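Local coordinates for TCP pilus virulence regulatory protein (Vibrio cholerae, PDB 5SUX), which probably activates transcription of the toxin-coregulated pilus and other virulence genes as an AraC-family DNA-binding regulator, here bound to a small-molecule carboxylic acid, at residues F7-Y12 / S128-G133; D29-W34 / V83-D88; I58-K63 / S161-D166. All coordinates share one frame; numbering follows the deposited sequence.

Contact 1 of 3, residues F7-Y12 / S128-G133; sequences FQTNVY and SEVVNG. With 70H ((3E)-4-(8-methylnaphthalen-1-yl)but-3-enoic acid), chain B.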
# COMPACT_ATOMS: atom_id res chain seq x y z
N PHE A 7 11.87 -6.33 0.73
CA PHE A 7 11.23 -5.17 1.32
C PHE A 7 11.76 -3.90 0.67
O PHE A 7 12.95 -3.80 0.36
CB PHE A 7 11.46 -5.11 2.84
CG PHE A 7 11.10 -6.37 3.56
CD1 PHE A 7 9.81 -6.58 4.01
CD2 PHE A 7 12.05 -7.35 3.79
CE1 PHE A 7 9.47 -7.74 4.68
CE2 PHE A 7 11.73 -8.51 4.46
CZ PHE A 7 10.43 -8.71 4.91
N GLN A 8 10.86 -2.94 0.46
CA GLN A 8 11.22 -1.59 0.04
C GLN A 8 10.77 -0.63 1.13
O GLN A 8 9.62 -0.69 1.57
CB GLN A 8 10.58 -1.24 -1.30
CG GLN A 8 11.14 0.02 -1.96
CD GLN A 8 10.59 1.30 -1.34
OE1 GLN A 8 9.46 1.34 -0.87
NE2 GLN A 8 11.41 2.35 -1.34
N THR A 9 11.68 0.24 1.57
CA THR A 9 11.46 1.04 2.77
C THR A 9 11.77 2.51 2.50
O THR A 9 12.66 2.85 1.71
CB THR A 9 12.33 0.54 3.93
OG1 THR A 9 13.71 0.59 3.56
CG2 THR A 9 11.96 -0.89 4.29
N ASN A 10 11.03 3.38 3.19
CA ASN A 10 11.22 4.82 3.12
C ASN A 10 10.87 5.42 4.48
O ASN A 10 10.05 4.88 5.22
CB ASN A 10 10.37 5.47 2.02
CG ASN A 10 10.87 5.14 0.63
OD1 ASN A 10 10.26 4.35 -0.09
ND2 ASN A 10 11.98 5.75 0.24
N VAL A 11 11.51 6.55 4.79
CA VAL A 11 11.24 7.30 6.01
C VAL A 11 10.93 8.74 5.62
O VAL A 11 11.71 9.37 4.89
CB VAL A 11 12.43 7.25 6.99
CG1 VAL A 11 12.15 8.11 8.21
CG2 VAL A 11 12.71 5.82 7.41
N TYR A 12 9.80 9.25 6.11
CA TYR A 12 9.33 10.59 5.79
C TYR A 12 9.24 11.43 7.06
O TYR A 12 8.94 10.91 8.13
CB TYR A 12 7.96 10.54 5.10
CG TYR A 12 7.91 9.65 3.89
CD1 TYR A 12 8.30 10.11 2.64
CD2 TYR A 12 7.47 8.33 3.99
CE1 TYR A 12 8.26 9.30 1.53
CE2 TYR A 12 7.42 7.51 2.88
CZ TYR A 12 7.82 8.00 1.65
OH TYR A 12 7.77 7.18 0.54
N SER A 128 11.95 -1.88 12.56
CA SER A 128 12.89 -0.78 12.38
C SER A 128 14.16 -1.24 11.67
O SER A 128 14.69 -0.53 10.81
CB SER A 128 13.23 -0.14 13.73
OG SER A 128 12.11 0.55 14.27
N GLU A 129 14.66 -2.43 12.02
CA GLU A 129 15.84 -2.95 11.34
C GLU A 129 15.53 -3.28 9.88
O GLU A 129 16.43 -3.19 9.03
CB GLU A 129 16.36 -4.19 12.08
CG GLU A 129 17.55 -4.87 11.41
CD GLU A 129 18.81 -4.01 11.44
OE1 GLU A 129 18.94 -3.19 12.37
OE2 GLU A 129 19.66 -4.17 10.55
N VAL A 130 14.29 -3.65 9.58
CA VAL A 130 13.89 -3.82 8.18
C VAL A 130 14.03 -2.51 7.43
O VAL A 130 14.55 -2.47 6.31
CB VAL A 130 12.45 -4.37 8.10
CG1 VAL A 130 11.99 -4.42 6.65
CG2 VAL A 130 12.37 -5.75 8.73
N VAL A 131 13.58 -1.41 8.04
CA VAL A 131 13.69 -0.10 7.40
C VAL A 131 15.15 0.33 7.30
O VAL A 131 15.53 1.08 6.39
CB VAL A 131 12.85 0.94 8.16
CG1 VAL A 131 12.84 2.26 7.43
CG2 VAL A 131 11.44 0.43 8.34
N ASN A 132 16.00 -0.15 8.21
CA ASN A 132 17.42 0.16 8.17
C ASN A 132 18.18 -0.66 7.13
O ASN A 132 19.41 -0.56 7.05
CB ASN A 132 18.04 -0.06 9.56
CG ASN A 132 19.38 0.63 9.72
OD1 ASN A 132 19.59 1.73 9.21
ND2 ASN A 132 20.30 -0.02 10.42
N GLY A 133 17.48 -1.48 6.34
CA GLY A 133 18.14 -2.26 5.31
C GLY A 133 18.95 -3.42 5.82
O GLY A 133 19.86 -3.89 5.12
C10 70H B . 3.96 6.74 -0.45
C11 70H B . 3.72 5.78 -1.61
C12 70H B . 4.29 4.41 -1.31
C15 70H B . 2.68 8.53 5.37
C01 70H B . 1.50 5.28 2.82
C02 70H B . 1.98 6.47 3.62
C03 70H B . 2.83 7.55 3.13
C04 70H B . 3.15 8.55 4.02
C05 70H B . 3.97 9.65 3.66
C06 70H B . 4.47 9.76 2.38
C07 70H B . 4.16 8.78 1.45
C08 70H B . 3.37 7.68 1.78
C09 70H B . 3.15 6.72 0.62
O13 70H B . 3.90 3.42 -1.98
O14 70H B . 5.14 4.25 -0.39
C16 70H B . 1.88 7.50 5.82
C17 70H B . 1.54 6.48 4.94

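Contact 2 of 3, residues D29-W34 / V83-D88; sequences DYKMFW and VITISD. With 70H ((3E)-4-(8-methylnaphthalen-1-yl)but-3-enoic acid), chain B.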
# COMPACT_ATOMS: atom_id res chain seq x y z
N ASP A 29 1.27 -3.14 -3.47
CA ASP A 29 1.83 -4.23 -2.69
C ASP A 29 1.51 -3.96 -1.23
O ASP A 29 1.27 -2.81 -0.84
CB ASP A 29 3.34 -4.37 -2.89
CG ASP A 29 3.70 -5.07 -4.18
OD1 ASP A 29 3.04 -6.08 -4.52
OD2 ASP A 29 4.64 -4.62 -4.86
N TYR A 30 1.49 -5.02 -0.42
CA TYR A 30 1.20 -4.87 1.00
C TYR A 30 2.16 -3.88 1.64
O TYR A 30 3.37 -3.94 1.43
CB TYR A 30 1.29 -6.23 1.71
CG TYR A 30 0.20 -7.19 1.29
CD1 TYR A 30 0.44 -8.15 0.32
CD2 TYR A 30 -1.06 -7.13 1.86
CE1 TYR A 30 -0.56 -9.03 -0.07
CE2 TYR A 30 -2.06 -8.00 1.48
CZ TYR A 30 -1.80 -8.95 0.52
OH TYR A 30 -2.79 -9.83 0.13
N LYS A 31 1.60 -2.95 2.41
CA LYS A 31 2.37 -1.90 3.06
C LYS A 31 2.01 -1.85 4.53
O LYS A 31 0.92 -2.25 4.95
CB LYS A 31 2.11 -0.53 2.43
CG LYS A 31 2.55 -0.40 0.98
CD LYS A 31 2.23 0.99 0.44
CE LYS A 31 2.14 0.98 -1.07
NZ LYS A 31 3.47 0.79 -1.71
N MET A 32 2.96 -1.35 5.33
CA MET A 32 2.71 -1.03 6.72
C MET A 32 3.52 0.20 7.08
O MET A 32 4.61 0.42 6.54
CB MET A 32 3.05 -2.19 7.66
CG MET A 32 4.43 -2.79 7.45
SD MET A 32 4.62 -4.35 8.33
CE MET A 32 3.44 -5.37 7.45
N PHE A 33 2.98 1.02 7.98
CA PHE A 33 3.69 2.22 8.41
C PHE A 33 3.40 2.50 9.88
O PHE A 33 2.43 2.01 10.46
CB PHE A 33 3.34 3.44 7.53
CG PHE A 33 1.91 3.90 7.64
CD1 PHE A 33 0.95 3.46 6.74
CD2 PHE A 33 1.53 4.81 8.62
CE1 PHE A 33 -0.36 3.90 6.82
CE2 PHE A 33 0.22 5.26 8.71
CZ PHE A 33 -0.72 4.80 7.81
N TRP A 34 4.29 3.30 10.47
CA TRP A 34 4.20 3.70 11.87
C TRP A 34 5.05 4.94 12.06
O TRP A 34 5.92 5.25 11.25
CB TRP A 34 4.66 2.57 12.80
CG TRP A 34 6.13 2.25 12.69
CD1 TRP A 34 7.13 2.70 13.49
CD2 TRP A 34 6.75 1.42 11.70
NE1 TRP A 34 8.34 2.20 13.07
CE2 TRP A 34 8.13 1.41 11.97
CE3 TRP A 34 6.27 0.68 10.61
CZ2 TRP A 34 9.03 0.69 11.20
CZ3 TRP A 34 7.17 -0.03 9.84
CH2 TRP A 34 8.53 -0.02 10.14
N VAL A 83 7.71 3.66 6.22
CA VAL A 83 6.82 2.91 5.36
C VAL A 83 7.59 1.73 4.77
O VAL A 83 8.66 1.92 4.18
CB VAL A 83 6.23 3.78 4.23
CG1 VAL A 83 5.24 2.98 3.39
CG2 VAL A 83 5.56 5.02 4.81
N ILE A 84 7.05 0.53 4.95
CA ILE A 84 7.62 -0.69 4.38
C ILE A 84 6.68 -1.20 3.31
O ILE A 84 5.47 -1.32 3.54
CB ILE A 84 7.86 -1.77 5.45
CG1 ILE A 84 8.89 -1.30 6.48
CG2 ILE A 84 8.30 -3.07 4.81
CD1 ILE A 84 9.15 -2.32 7.57
N THR A 85 7.22 -1.50 2.13
CA THR A 85 6.48 -2.16 1.06
C THR A 85 7.03 -3.57 0.89
O THR A 85 8.24 -3.74 0.69
CB THR A 85 6.59 -1.38 -0.25
OG1 THR A 85 6.16 -0.02 -0.04
CG2 THR A 85 5.71 -2.01 -1.32
N ILE A 86 6.15 -4.56 0.98
CA ILE A 86 6.55 -5.96 0.98
C ILE A 86 6.34 -6.54 -0.41
O ILE A 86 5.23 -6.45 -0.96
CB ILE A 86 5.76 -6.76 2.04
CG1 ILE A 86 5.81 -6.04 3.39
CG2 ILE A 86 6.33 -8.16 2.17
CD1 ILE A 86 4.93 -6.68 4.44
N SER A 87 7.39 -7.13 -0.97
CA SER A 87 7.31 -7.67 -2.32
C SER A 87 6.37 -8.87 -2.38
O SER A 87 6.19 -9.60 -1.40
CB SER A 87 8.70 -8.09 -2.81
OG SER A 87 9.08 -9.34 -2.25
N ASP A 88 5.75 -9.06 -3.55
CA ASP A 88 4.82 -10.17 -3.72
C ASP A 88 5.51 -11.51 -3.58
O ASP A 88 4.90 -12.49 -3.13
CB ASP A 88 4.12 -10.05 -5.08
CG ASP A 88 3.29 -11.27 -5.41
OD1 ASP A 88 2.22 -11.46 -4.78
OD2 ASP A 88 3.69 -12.05 -6.30
C10 70H B . 3.96 6.74 -0.45
C11 70H B . 3.72 5.78 -1.61
C12 70H B . 4.29 4.41 -1.31
C15 70H B . 2.68 8.53 5.37
C01 70H B . 1.50 5.28 2.82
C02 70H B . 1.98 6.47 3.62
C03 70H B . 2.83 7.55 3.13
C04 70H B . 3.15 8.55 4.02
C05 70H B . 3.97 9.65 3.66
C06 70H B . 4.47 9.76 2.38
C07 70H B . 4.16 8.78 1.45
C08 70H B . 3.37 7.68 1.78
C09 70H B . 3.15 6.72 0.62
O13 70H B . 3.90 3.42 -1.98
O14 70H B . 5.14 4.25 -0.39
C16 70H B . 1.88 7.50 5.82
C17 70H B . 1.54 6.48 4.94
O HOH W 1 2.69 -7.51 -1.87

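Contact 3 of 3, residues I58-K63 / S161-D166; sequences IILLKK and SIFITD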
# COMPACT_ATOMS: atom_id res chain seq x y z
N ILE A 58 0.93 0.16 14.57
CA ILE A 58 1.31 -0.29 13.23
C ILE A 58 0.06 -0.30 12.36
O ILE A 58 -0.93 -0.94 12.70
CB ILE A 58 1.96 -1.68 13.27
CG1 ILE A 58 3.12 -1.71 14.27
CG2 ILE A 58 2.45 -2.08 11.88
CD1 ILE A 58 4.30 -0.86 13.87
N ILE A 59 0.11 0.42 11.24
CA ILE A 59 -1.02 0.53 10.32
C ILE A 59 -0.72 -0.32 9.10
O ILE A 59 0.31 -0.13 8.44
CB ILE A 59 -1.29 1.99 9.93
CG1 ILE A 59 -1.58 2.83 11.17
CG2 ILE A 59 -2.46 2.06 8.96
CD1 ILE A 59 -2.92 2.52 11.79
N LEU A 60 -1.63 -1.24 8.78
CA LEU A 60 -1.49 -2.15 7.66
C LEU A 60 -2.41 -1.72 6.52
O LEU A 60 -3.58 -1.39 6.75
CB LEU A 60 -1.83 -3.60 8.06
CG LEU A 60 -1.07 -4.31 9.19
CD1 LEU A 60 0.44 -4.20 9.00
CD2 LEU A 60 -1.48 -3.84 10.58
N LEU A 61 -1.88 -1.72 5.30
CA LEU A 61 -2.63 -1.35 4.11
C LEU A 61 -2.70 -2.54 3.17
O LEU A 61 -1.67 -3.08 2.77
CB LEU A 61 -2.00 -0.14 3.41
CG LEU A 61 -1.88 1.13 4.24
CD1 LEU A 61 -1.22 2.24 3.44
CD2 LEU A 61 -3.24 1.57 4.77
N LYS A 62 -3.92 -2.93 2.81
CA LYS A 62 -4.15 -4.16 2.06
C LYS A 62 -3.83 -3.98 0.58
O LYS A 62 -4.17 -2.96 -0.02
CB LYS A 62 -5.60 -4.61 2.23
CG LYS A 62 -5.92 -5.99 1.71
CD LYS A 62 -7.42 -6.23 1.71
CE LYS A 62 -7.76 -7.67 2.02
NZ LYS A 62 -8.67 -8.27 1.01
N LYS A 63 -3.18 -4.99 -0.00
CA LYS A 63 -2.88 -4.96 -1.43
C LYS A 63 -4.16 -4.85 -2.25
O LYS A 63 -5.18 -5.46 -1.91
CB LYS A 63 -2.10 -6.21 -1.83
CG LYS A 63 -1.61 -6.21 -3.28
CD LYS A 63 -0.92 -7.51 -3.65
CE LYS A 63 -0.44 -7.49 -5.09
NZ LYS A 63 0.25 -8.75 -5.48
N SER A 161 -10.93 -10.78 9.67
CA SER A 161 -10.99 -10.43 8.26
C SER A 161 -9.74 -10.91 7.54
O SER A 161 -8.66 -11.00 8.14
CB SER A 161 -11.17 -8.92 8.05
OG SER A 161 -9.95 -8.23 8.25
N ILE A 162 -9.89 -11.21 6.26
CA ILE A 162 -8.78 -11.64 5.43
C ILE A 162 -7.94 -10.43 5.05
O ILE A 162 -8.45 -9.44 4.54
CB ILE A 162 -9.29 -12.36 4.17
CG1 ILE A 162 -10.01 -13.66 4.55
CG2 ILE A 162 -8.15 -12.63 3.20
CD1 ILE A 162 -9.13 -14.66 5.25
N PHE A 163 -6.63 -10.52 5.33
CA PHE A 163 -5.68 -9.50 4.89
C PHE A 163 -4.86 -9.97 3.70
O PHE A 163 -4.79 -9.27 2.68
CB PHE A 163 -4.76 -9.10 6.05
CG PHE A 163 -3.84 -7.96 5.72
CD1 PHE A 163 -4.33 -6.68 5.55
CD2 PHE A 163 -2.47 -8.17 5.60
CE1 PHE A 163 -3.49 -5.63 5.26
CE2 PHE A 163 -1.62 -7.12 5.30
CZ PHE A 163 -2.13 -5.84 5.13
N ILE A 164 -4.24 -11.15 3.80
CA ILE A 164 -3.53 -11.76 2.68
C ILE A 164 -4.58 -12.36 1.76
O ILE A 164 -5.13 -13.43 2.04
CB ILE A 164 -2.52 -12.80 3.15
CG1 ILE A 164 -1.59 -12.21 4.22
CG2 ILE A 164 -1.70 -13.32 1.98
CD1 ILE A 164 -0.77 -11.04 3.73
N THR A 165 -4.87 -11.68 0.66
CA THR A 165 -5.91 -12.12 -0.26
C THR A 165 -5.38 -13.18 -1.23
O THR A 165 -4.17 -13.38 -1.36
CB THR A 165 -6.49 -10.94 -1.04
OG1 THR A 165 -7.58 -11.37 -1.85
CG2 THR A 165 -5.42 -10.31 -1.93
N ASP A 166 -6.30 -13.85 -1.91
CA ASP A 166 -5.96 -14.98 -2.76
C ASP A 166 -5.64 -14.51 -4.18
O ASP A 166 -5.97 -13.40 -4.60
CB ASP A 166 -7.11 -15.99 -2.79
CG ASP A 166 -6.68 -17.34 -3.34
OD1 ASP A 166 -7.53 -18.04 -3.92
OD2 ASP A 166 -5.49 -17.70 -3.19

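Contact 1 of 3, residues F7-Y12 / S128-G133
Val130, near the end of helix 121-131, brings its CG1 methyl over one face of the Phe7 ring in residues 7-12 of edge strand 7-14. In this CH-pi contact CG1 of Val130 lies 4.1 Å from the Phe7 ring centroid and 25° off the normal, displaced toward the CG side of the rim. A chi1 of -52° carries the Phe7 ring toward the helix, and the near-perpendicular chi2 of -88° turns its face to the methyl. Further along, the CG2 branch of Val11 meets CG1 of Val131 at 3.6 Å, the two valines crossing nearly at right angles.

Thr9 sits between these pairs and supplies the polar part. Its OG1 makes a weak hydrogen bond of 3.4 Å to the backbone O of Val131. The CG2 methyl of Thr9 packs against the backbone O of Val130, which accepts a hydrogen bond from the backbone N of Gly133, whose positive phi closes the helix in a Schellman motif.

Gln8, Asn10 and Tyr12 point to the opposite face, away from the helix. There NE2 of Gln8 donates to OD1 of Asn10 (2.6 Å), and Tyr12, its OH bonded to Tyr266 OH, makes an offset stack with the naphthalene, 70H C06 lying 3.5 Å above its ring centre. A helix thus packs across the outer face of an antiparallel cupin-like sheet's edge strand, the inner face turned to the ligand pocket.

Contact 2 of 3, residues D29-W34 / V83-D88
NZ of Lys31 is gripped from several sides: it donates a 2.7 Å hydrogen bond to O13 of the 70H carboxylate, a weak one of 3.3 Å to OG1 of Thr85, and another to OD1 of Asn28. The aliphatic chain runs alongside Thr85, pointing the same way, and a bend at its last torsion (chi4 -71°) turns the ammonium onto the acid. The positive charge would be expected to stabilise the ligand as a carboxylate. On the same face the naphthalene directs its C17 edge at the Phe33 ring, 3.5 Å above the ring centre, a T-shaped (edge-to-face) contact. Val83 joins them, its CG2 touching CB of Phe33.

Strands 31-35 and 79-86 are antiparallel neighbours in the five-stranded sheet of the cupin-like domain. Met32 and Ile84 form a hydrogen-bonded pair, its two bonds being Ile84 N to Met32 O, almost straight at 177°, and Met32 N to Ile84 O. Lys31-Thr85 and Phe33-Val83 are the flanking non-hydrogen-bonded pairs, and Ile86 N continues the ladder to Tyr30 O.

On the opposite face Met32 and Ile84 make apolar contacts. CD1 of Ile84 comes in the plane of the Trp34 indole, at its edge, 3.5 Å from CH2 of Trp34, and the Met32 CE methyl reaches CD1 of Ile86 at 3.6 Å. Phe148 and Phe152 of helix 141-159 cover Met32 and Ile86. Beyond the Tyr30-Ile86 bond, one water bridges the segments, donating to Asp29 OD1 and Ile86 O and accepting from Tyr30 N.

Contact 3 of 3, residues I58-K63 / S161-D166
Phe163 turns its ring in toward Leu60 and Leu61 at the end of strand 57-61 and Lys62 just after it, joining the loop between helices 141-159 and 170-179 to the five-stranded sheet of the cupin-like domain. With CG anti to the backbone N (chi1 -174°), the ring extends toward strand 57-61 with CZ foremost. CZ of Phe163 meets CB of Leu60 at 3.7 Å and approaches the backbone O of Leu61 at the same distance, while CE1 lies 3.6 Å from CA of Lys62. All three approaches are oblique to the ring. The ring also meets that of Tyr30, the planes inclined at about 50°, and Leu115 of strand 114-118 packs on it.

Lys62 runs the other way, reaching out along the loop backbone. Its CB rests 3.8 Å from CE1 of Phe163, and its bent chain then passes the carbonyls of the loop, with CE 3.4 Å from O of Phe163. The side chain crosses that of Thr165 at about a right angle, NZ lying 4.0 Å from CB of Thr165. Burial here has a polar cost: O of Ile162 has no hydrogen-bond partner in the model, its neighbour across the contact being the CE methylene of Lys62, 3.2 Å away.

In the fold
Strand pairing passes from one contact to the next across a single sheet. Contacts 1 and 2 have centres about 10 Å apart and share the ladder between strands 7-14 and 79-86, with Asn10 O 2.8 Å from Val83 N; CG2 of Val131 packs 3.4 Å from CH2 of Trp34. Contact 3 lies about 10 Å from contact 2, centre to centre, and is linked to it by Lys31 O and Leu61 N at 2.9 Å and by Tyr30 OH and Thr165 N at 2.8 Å. Contacts 1 and 3 do not touch, their nearest atoms being about 8 Å apart. The ligand 70H touches contacts 1 and 2, and Leu61 of contact 3 comes within about 4 Å of it.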